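Local coordinates for protein signal recognition particle receptor FtsY (Sulfolobus acidocaldarius, PDB 5L3S) that serves as the receptor for the signal recognition particle and belongs to the SRP-type GTPases, with a helical bundle domain beside a P-loop GTPase domain, at residues L74-Q86 / P284-S296. Residues are numbered along the deposited sequence; the frame is centred on the assembly and turned at random.
Sequences LKKSITEILTKNQ and PFSPDWFVERIFS
Helices 74-85 and 287-295 pack roughly antiparallel, their axes 9.2 Å apart at an angle of 144°, and Thr79 lies beside Pro287 with the CA atoms 5.5 Å apart. At one end the Phe295 ring meets three side chains of helix 74-85. Lys75 CG sits over one ring face, 4.2 Å from the centroid, in a CH-pi contact, and the extended chain beyond it carries CE along to Phe295 CB. Ile294 CG2 lies over the opposite face. Leu74 CD2 reaches the ring edge. Ile78 splits its branches (chi1 -64°): CD1 goes to the edge of Phe295, while CG2 touches Val291 CG2 and the edge of Phe290. Leu82 forks between two rings: CD1 lies 3.4 Å from Phe290 CD2, while CD2 approaches Phe285 CZ. Leu82 CB rests on Pro287 CB. Thr79 OG1 donates to Lys75 O (2.7 Å), within its own helix. One water donates to both Thr79 OG1 (2.8 Å) and Asp288 OD1 (2.9 Å) and so bridges the helices. Ser286 OG caps helix 287-295 by accepting from Trp289 N. The contact joins the C-terminal helix 287-295 to helix 66-85. Helix 20-36 packs on Leu74 and Phe295 through Leu30, while helix 258-266 meets Phe285 and Phe290, and strand 270-274 also borders Phe285.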
loop_
_atom_site.group_PDB
_atom_site.type_symbol
_atom_site.label_atom_id
_atom_site.label_comp_id
_atom_site.label_asym_id
_atom_site.label_seq_id
_atom_site.Cartn_x
_atom_site.Cartn_y
_atom_site.Cartn_z
ATOM N N LEU B 74 -15.214 1.118 24.378
ATOM C CA LEU B 74 -14.600 0.725 23.104
ATOM C C LEU B 74 -13.071 0.653 23.170
ATOM O O LEU B 74 -12.463 -0.290 22.654
ATOM C CB LEU B 74 -15.032 1.655 21.962
ATOM C CG LEU B 74 -14.438 1.277 20.602
ATOM C CD1 LEU B 74 -14.882 -0.123 20.220
ATOM C CD2 LEU B 74 -14.833 2.281 19.507
ATOM N N LYS B 75 -12.444 1.651 23.787
ATOM C CA LYS B 75 -10.992 1.657 23.924
ATOM C C LYS B 75 -10.537 0.440 24.713
ATOM O O LYS B 75 -9.530 -0.184 24.385
ATOM C CB LYS B 75 -10.508 2.921 24.633
ATOM C CG LYS B 75 -10.685 4.210 23.851
ATOM C CD LYS B 75 -10.008 5.348 24.607
ATOM C CE LYS B 75 -10.287 6.694 23.973
ATOM N NZ LYS B 75 -9.582 7.783 24.712
ATOM N N LYS B 76 -11.290 0.116 25.760
ATOM C CA LYS B 76 -11.001 -1.035 26.600
ATOM C C LYS B 76 -11.204 -2.354 25.850
ATOM O O LYS B 76 -10.407 -3.278 25.995
ATOM C CB LYS B 76 -11.851 -0.977 27.874
ATOM C CG LYS B 76 -11.844 -2.243 28.720
ATOM C CD LYS B 76 -10.458 -2.572 29.259
ATOM C CE LYS B 76 -10.518 -3.754 30.221
ATOM N NZ LYS B 76 -9.176 -4.192 30.696
ATOM N N SER B 77 -12.251 -2.440 25.029
ATOM C CA SER B 77 -12.487 -3.657 24.242
ATOM C C SER B 77 -11.419 -3.867 23.165
ATOM O O SER B 77 -10.965 -4.990 22.938
ATOM C CB SER B 77 -13.875 -3.659 23.604
ATOM O OG SER B 77 -14.886 -3.751 24.601
ATOM N N ILE B 78 -11.031 -2.787 22.498
ATOM C CA ILE B 78 -9.974 -2.863 21.501
ATOM C C ILE B 78 -8.658 -3.292 22.159
ATOM O O ILE B 78 -7.935 -4.146 21.626
ATOM C CB ILE B 78 -9.810 -1.532 20.739
ATOM C CG1 ILE B 78 -11.081 -1.217 19.947
ATOM C CG2 ILE B 78 -8.611 -1.591 19.782
ATOM C CD1 ILE B 78 -11.019 0.096 19.180
ATOM N N THR B 79 -8.365 -2.725 23.330
ATOM C CA THR B 79 -7.130 -3.060 24.041
ATOM C C THR B 79 -7.096 -4.547 24.407
ATOM O O THR B 79 -6.064 -5.204 24.285
ATOM C CB THR B 79 -6.931 -2.194 25.310
ATOM O OG1 THR B 79 -6.942 -0.806 24.952
ATOM C CG2 THR B 79 -5.599 -2.517 25.978
ATOM N N GLU B 80 -8.238 -5.074 24.831
ATOM C CA GLU B 80 -8.344 -6.487 25.176
ATOM C C GLU B 80 -8.235 -7.415 23.962
ATOM O O GLU B 80 -7.633 -8.483 24.057
ATOM C CB GLU B 80 -9.632 -6.755 25.959
ATOM C CG GLU B 80 -9.577 -6.242 27.391
ATOM C CD GLU B 80 -10.873 -6.453 28.150
ATOM O OE1 GLU B 80 -10.814 -6.935 29.301
ATOM O OE2 GLU B 80 -11.949 -6.123 27.607
ATOM N N ILE B 81 -8.813 -7.008 22.831
ATOM C CA ILE B 81 -8.737 -7.799 21.601
ATOM C C ILE B 81 -7.290 -7.950 21.129
ATOM O O ILE B 81 -6.883 -9.017 20.670
ATOM C CB ILE B 81 -9.565 -7.172 20.464
ATOM C CG1 ILE B 81 -11.058 -7.291 20.759
ATOM C CG2 ILE B 81 -9.276 -7.859 19.155
ATOM C CD1 ILE B 81 -11.561 -8.720 20.781
ATOM N N LEU B 82 -6.522 -6.873 21.251
ATOM C CA LEU B 82 -5.125 -6.866 20.843
ATOM C C LEU B 82 -4.207 -7.539 21.867
ATOM O O LEU B 82 -3.284 -8.267 21.502
ATOM C CB LEU B 82 -4.674 -5.431 20.597
ATOM C CG LEU B 82 -5.408 -4.737 19.447
ATOM C CD1 LEU B 82 -5.145 -3.251 19.488
ATOM C CD2 LEU B 82 -4.965 -5.315 18.096
ATOM N N THR B 83 -4.458 -7.288 23.149
ATOM C CA THR B 83 -3.641 -7.858 24.225
ATOM C C THR B 83 -3.734 -9.386 24.268
ATOM O O THR B 83 -2.740 -10.071 24.507
ATOM C CB THR B 83 -4.017 -7.246 25.589
ATOM O OG1 THR B 83 -3.781 -5.833 25.551
ATOM C CG2 THR B 83 -3.188 -7.857 26.725
ATOM N N LYS B 84 -4.924 -9.913 23.998
ATOM C CA LYS B 84 -5.147 -11.358 24.001
ATOM C C LYS B 84 -4.419 -12.067 22.853
ATOM O O LYS B 84 -4.052 -13.239 22.966
ATOM C CB LYS B 84 -6.647 -11.657 23.938
ATOM C CG LYS B 84 -6.997 -13.130 23.998
ATOM C CD LYS B 84 -8.491 -13.366 23.811
ATOM C CE LYS B 84 -8.812 -14.854 23.861
ATOM N NZ LYS B 84 -10.256 -15.127 23.631
ATOM N N ASN B 85 -4.200 -11.354 21.753
ATOM C CA ASN B 85 -3.533 -11.934 20.581
ATOM C C ASN B 85 -2.006 -11.891 20.593
ATOM O O ASN B 85 -1.354 -12.539 19.769
ATOM C CB ASN B 85 -4.061 -11.307 19.293
ATOM C CG ASN B 85 -5.272 -12.026 18.772
ATOM O OD1 ASN B 85 -5.162 -13.139 18.263
ATOM N ND2 ASN B 85 -6.443 -11.415 18.923
ATOM N N GLN B 86 -1.445 -11.120 21.517
ATOM C CA GLN B 86 0.003 -11.032 21.679
ATOM C C GLN B 86 0.628 -12.392 21.979
ATOM O O GLN B 86 0.066 -13.199 22.723
ATOM C CB GLN B 86 0.352 -10.070 22.816
ATOM C CG GLN B 86 0.300 -8.607 22.444
ATOM C CD GLN B 86 0.756 -7.716 23.579
ATOM O OE1 GLN B 86 0.304 -7.859 24.716
ATOM N NE2 GLN B 86 1.669 -6.796 23.280
ATOM N N PRO B 284 8.329 -2.144 18.305
ATOM C CA PRO B 284 7.442 -3.267 18.614
ATOM C C PRO B 284 6.007 -2.774 18.675
ATOM O O PRO B 284 5.798 -1.578 18.887
ATOM C CB PRO B 284 7.910 -3.725 20.007
ATOM C CG PRO B 284 8.591 -2.531 20.597
ATOM C CD PRO B 284 9.234 -1.823 19.423
ATOM N N PHE B 285 5.045 -3.668 18.473
ATOM C CA PHE B 285 3.630 -3.299 18.506
ATOM C C PHE B 285 3.114 -3.418 19.925
ATOM O O PHE B 285 3.351 -4.422 20.602
ATOM C CB PHE B 285 2.812 -4.213 17.592
ATOM C CG PHE B 285 1.328 -3.900 17.578
ATOM C CD1 PHE B 285 0.812 -2.970 16.690
ATOM C CD2 PHE B 285 0.457 -4.542 18.451
ATOM C CE1 PHE B 285 -0.545 -2.681 16.675
ATOM C CE2 PHE B 285 -0.895 -4.258 18.442
ATOM C CZ PHE B 285 -1.395 -3.326 17.542
ATOM N N SER B 286 2.407 -2.390 20.376
ATOM C CA SER B 286 1.774 -2.426 21.684
ATOM C C SER B 286 0.322 -1.985 21.544
ATOM O O SER B 286 0.040 -0.984 20.886
ATOM C CB SER B 286 2.526 -1.524 22.661
ATOM O OG SER B 286 1.710 -0.472 23.126
ATOM N N PRO B 287 -0.606 -2.749 22.138
ATOM C CA PRO B 287 -2.035 -2.407 22.108
ATOM C C PRO B 287 -2.300 -0.969 22.555
ATOM O O PRO B 287 -3.018 -0.238 21.870
ATOM C CB PRO B 287 -2.641 -3.394 23.100
ATOM C CG PRO B 287 -1.738 -4.594 22.999
ATOM C CD PRO B 287 -0.361 -4.034 22.820
ATOM N N ASP B 288 -1.702 -0.568 23.668
ATOM C CA ASP B 288 -1.880 0.780 24.206
ATOM C C ASP B 288 -1.464 1.850 23.203
ATOM O O ASP B 288 -2.136 2.872 23.051
ATOM C CB ASP B 288 -1.070 0.954 25.487
ATOM C CG ASP B 288 -1.644 0.173 26.652
ATOM O OD1 ASP B 288 -2.824 -0.237 26.579
ATOM O OD2 ASP B 288 -0.916 -0.018 27.647
ATOM N N TRP B 289 -0.343 1.606 22.533
ATOM C CA TRP B 289 0.183 2.526 21.535
ATOM C C TRP B 289 -0.792 2.674 20.361
ATOM O O TRP B 289 -1.040 3.781 19.876
ATOM C CB TRP B 289 1.543 2.023 21.046
ATOM C CG TRP B 289 2.251 2.946 20.113
ATOM C CD1 TRP B 289 3.192 3.877 20.441
ATOM C CD2 TRP B 289 2.093 3.020 18.691
ATOM N NE1 TRP B 289 3.629 4.529 19.313
ATOM C CE2 TRP B 289 2.972 4.019 18.224
ATOM C CE3 TRP B 289 1.296 2.338 17.767
ATOM C CZ2 TRP B 289 3.070 4.358 16.878
ATOM C CZ3 TRP B 289 1.389 2.683 16.431
ATOM C CH2 TRP B 289 2.279 3.673 15.998
ATOM N N PHE B 290 -1.347 1.549 19.923
ATOM C CA PHE B 290 -2.310 1.513 18.821
ATOM C C PHE B 290 -3.591 2.282 19.156
ATOM O O PHE B 290 -4.108 3.055 18.340
ATOM C CB PHE B 290 -2.654 0.056 18.486
ATOM C CG PHE B 290 -3.767 -0.097 17.485
ATOM C CD1 PHE B 290 -3.497 -0.111 16.122
ATOM C CD2 PHE B 290 -5.086 -0.230 17.905
ATOM C CE1 PHE B 290 -4.520 -0.254 15.200
ATOM C CE2 PHE B 290 -6.110 -0.371 16.986
ATOM C CZ PHE B 290 -5.820 -0.396 15.631
ATOM N N VAL B 291 -4.109 2.048 20.353
ATOM C CA VAL B 291 -5.339 2.693 20.798
ATOM C C VAL B 291 -5.162 4.206 20.917
ATOM O O VAL B 291 -6.061 4.983 20.575
ATOM C CB VAL B 291 -5.832 2.087 22.141
ATOM C CG1 VAL B 291 -6.902 2.946 22.771
ATOM C CG2 VAL B 291 -6.338 0.672 21.921
ATOM N N GLU B 292 -3.998 4.626 21.395
ATOM C CA GLU B 292 -3.715 6.054 21.490
ATOM C C GLU B 292 -3.614 6.695 20.108
ATOM O O GLU B 292 -4.129 7.790 19.893
ATOM C CB GLU B 292 -2.456 6.316 22.319
ATOM C CG GLU B 292 -2.705 6.158 23.821
ATOM C CD GLU B 292 -3.871 7.012 24.318
ATOM O OE1 GLU B 292 -3.816 8.249 24.143
ATOM O OE2 GLU B 292 -4.843 6.448 24.875
ATOM N N ARG B 293 -2.982 5.996 19.174
ATOM C CA ARG B 293 -2.819 6.520 17.808
ATOM C C ARG B 293 -4.184 6.801 17.186
ATOM O O ARG B 293 -4.453 7.902 16.700
ATOM C CB ARG B 293 -2.069 5.518 16.950
ATOM C CG ARG B 293 -1.767 6.003 15.525
ATOM C CD ARG B 293 -0.663 5.159 14.917
ATOM N NE ARG B 293 -0.242 5.611 13.591
ATOM C CZ ARG B 293 0.670 6.555 13.373
ATOM N NH1 ARG B 293 1.256 7.176 14.391
ATOM N NH2 ARG B 293 0.986 6.892 12.130
ATOM N N ILE B 294 -5.050 5.796 17.248
ATOM C CA ILE B 294 -6.387 5.877 16.677
ATOM C C ILE B 294 -7.284 6.921 17.336
ATOM O O ILE B 294 -7.923 7.713 16.646
ATOM C CB ILE B 294 -7.077 4.502 16.703
ATOM C CG1 ILE B 294 -6.425 3.587 15.665
ATOM C CG2 ILE B 294 -8.588 4.644 16.478
ATOM C CD1 ILE B 294 -7.348 2.544 15.100
ATOM N N PHE B 295 -7.333 6.929 18.664
ATOM C CA PHE B 295 -8.240 7.833 19.373
ATOM C C PHE B 295 -7.589 9.136 19.834
ATOM O O PHE B 295 -8.180 9.891 20.610
ATOM C CB PHE B 295 -8.917 7.116 20.547
ATOM C CG PHE B 295 -9.823 6.002 20.123
ATOM C CD1 PHE B 295 -9.360 4.701 20.057
ATOM C CD2 PHE B 295 -11.134 6.259 19.765
ATOM C CE1 PHE B 295 -10.193 3.675 19.653
ATOM C CE2 PHE B 295 -11.970 5.237 19.362
ATOM C CZ PHE B 295 -11.501 3.948 19.305
ATOM N N SER B 296 -6.381 9.403 19.351
ATOM C CA SER B 296 -5.705 10.666 19.641
ATOM C C SER B 296 -4.779 11.059 18.495
ATOM O O SER B 296 -5.127 11.899 17.665
ATOM C CB SER B 296 -4.919 10.584 20.952
ATOM O OG SER B 296 -5.746 10.181 22.028
HETATM O O HOH W 1 -5.245 1.200 25.784
#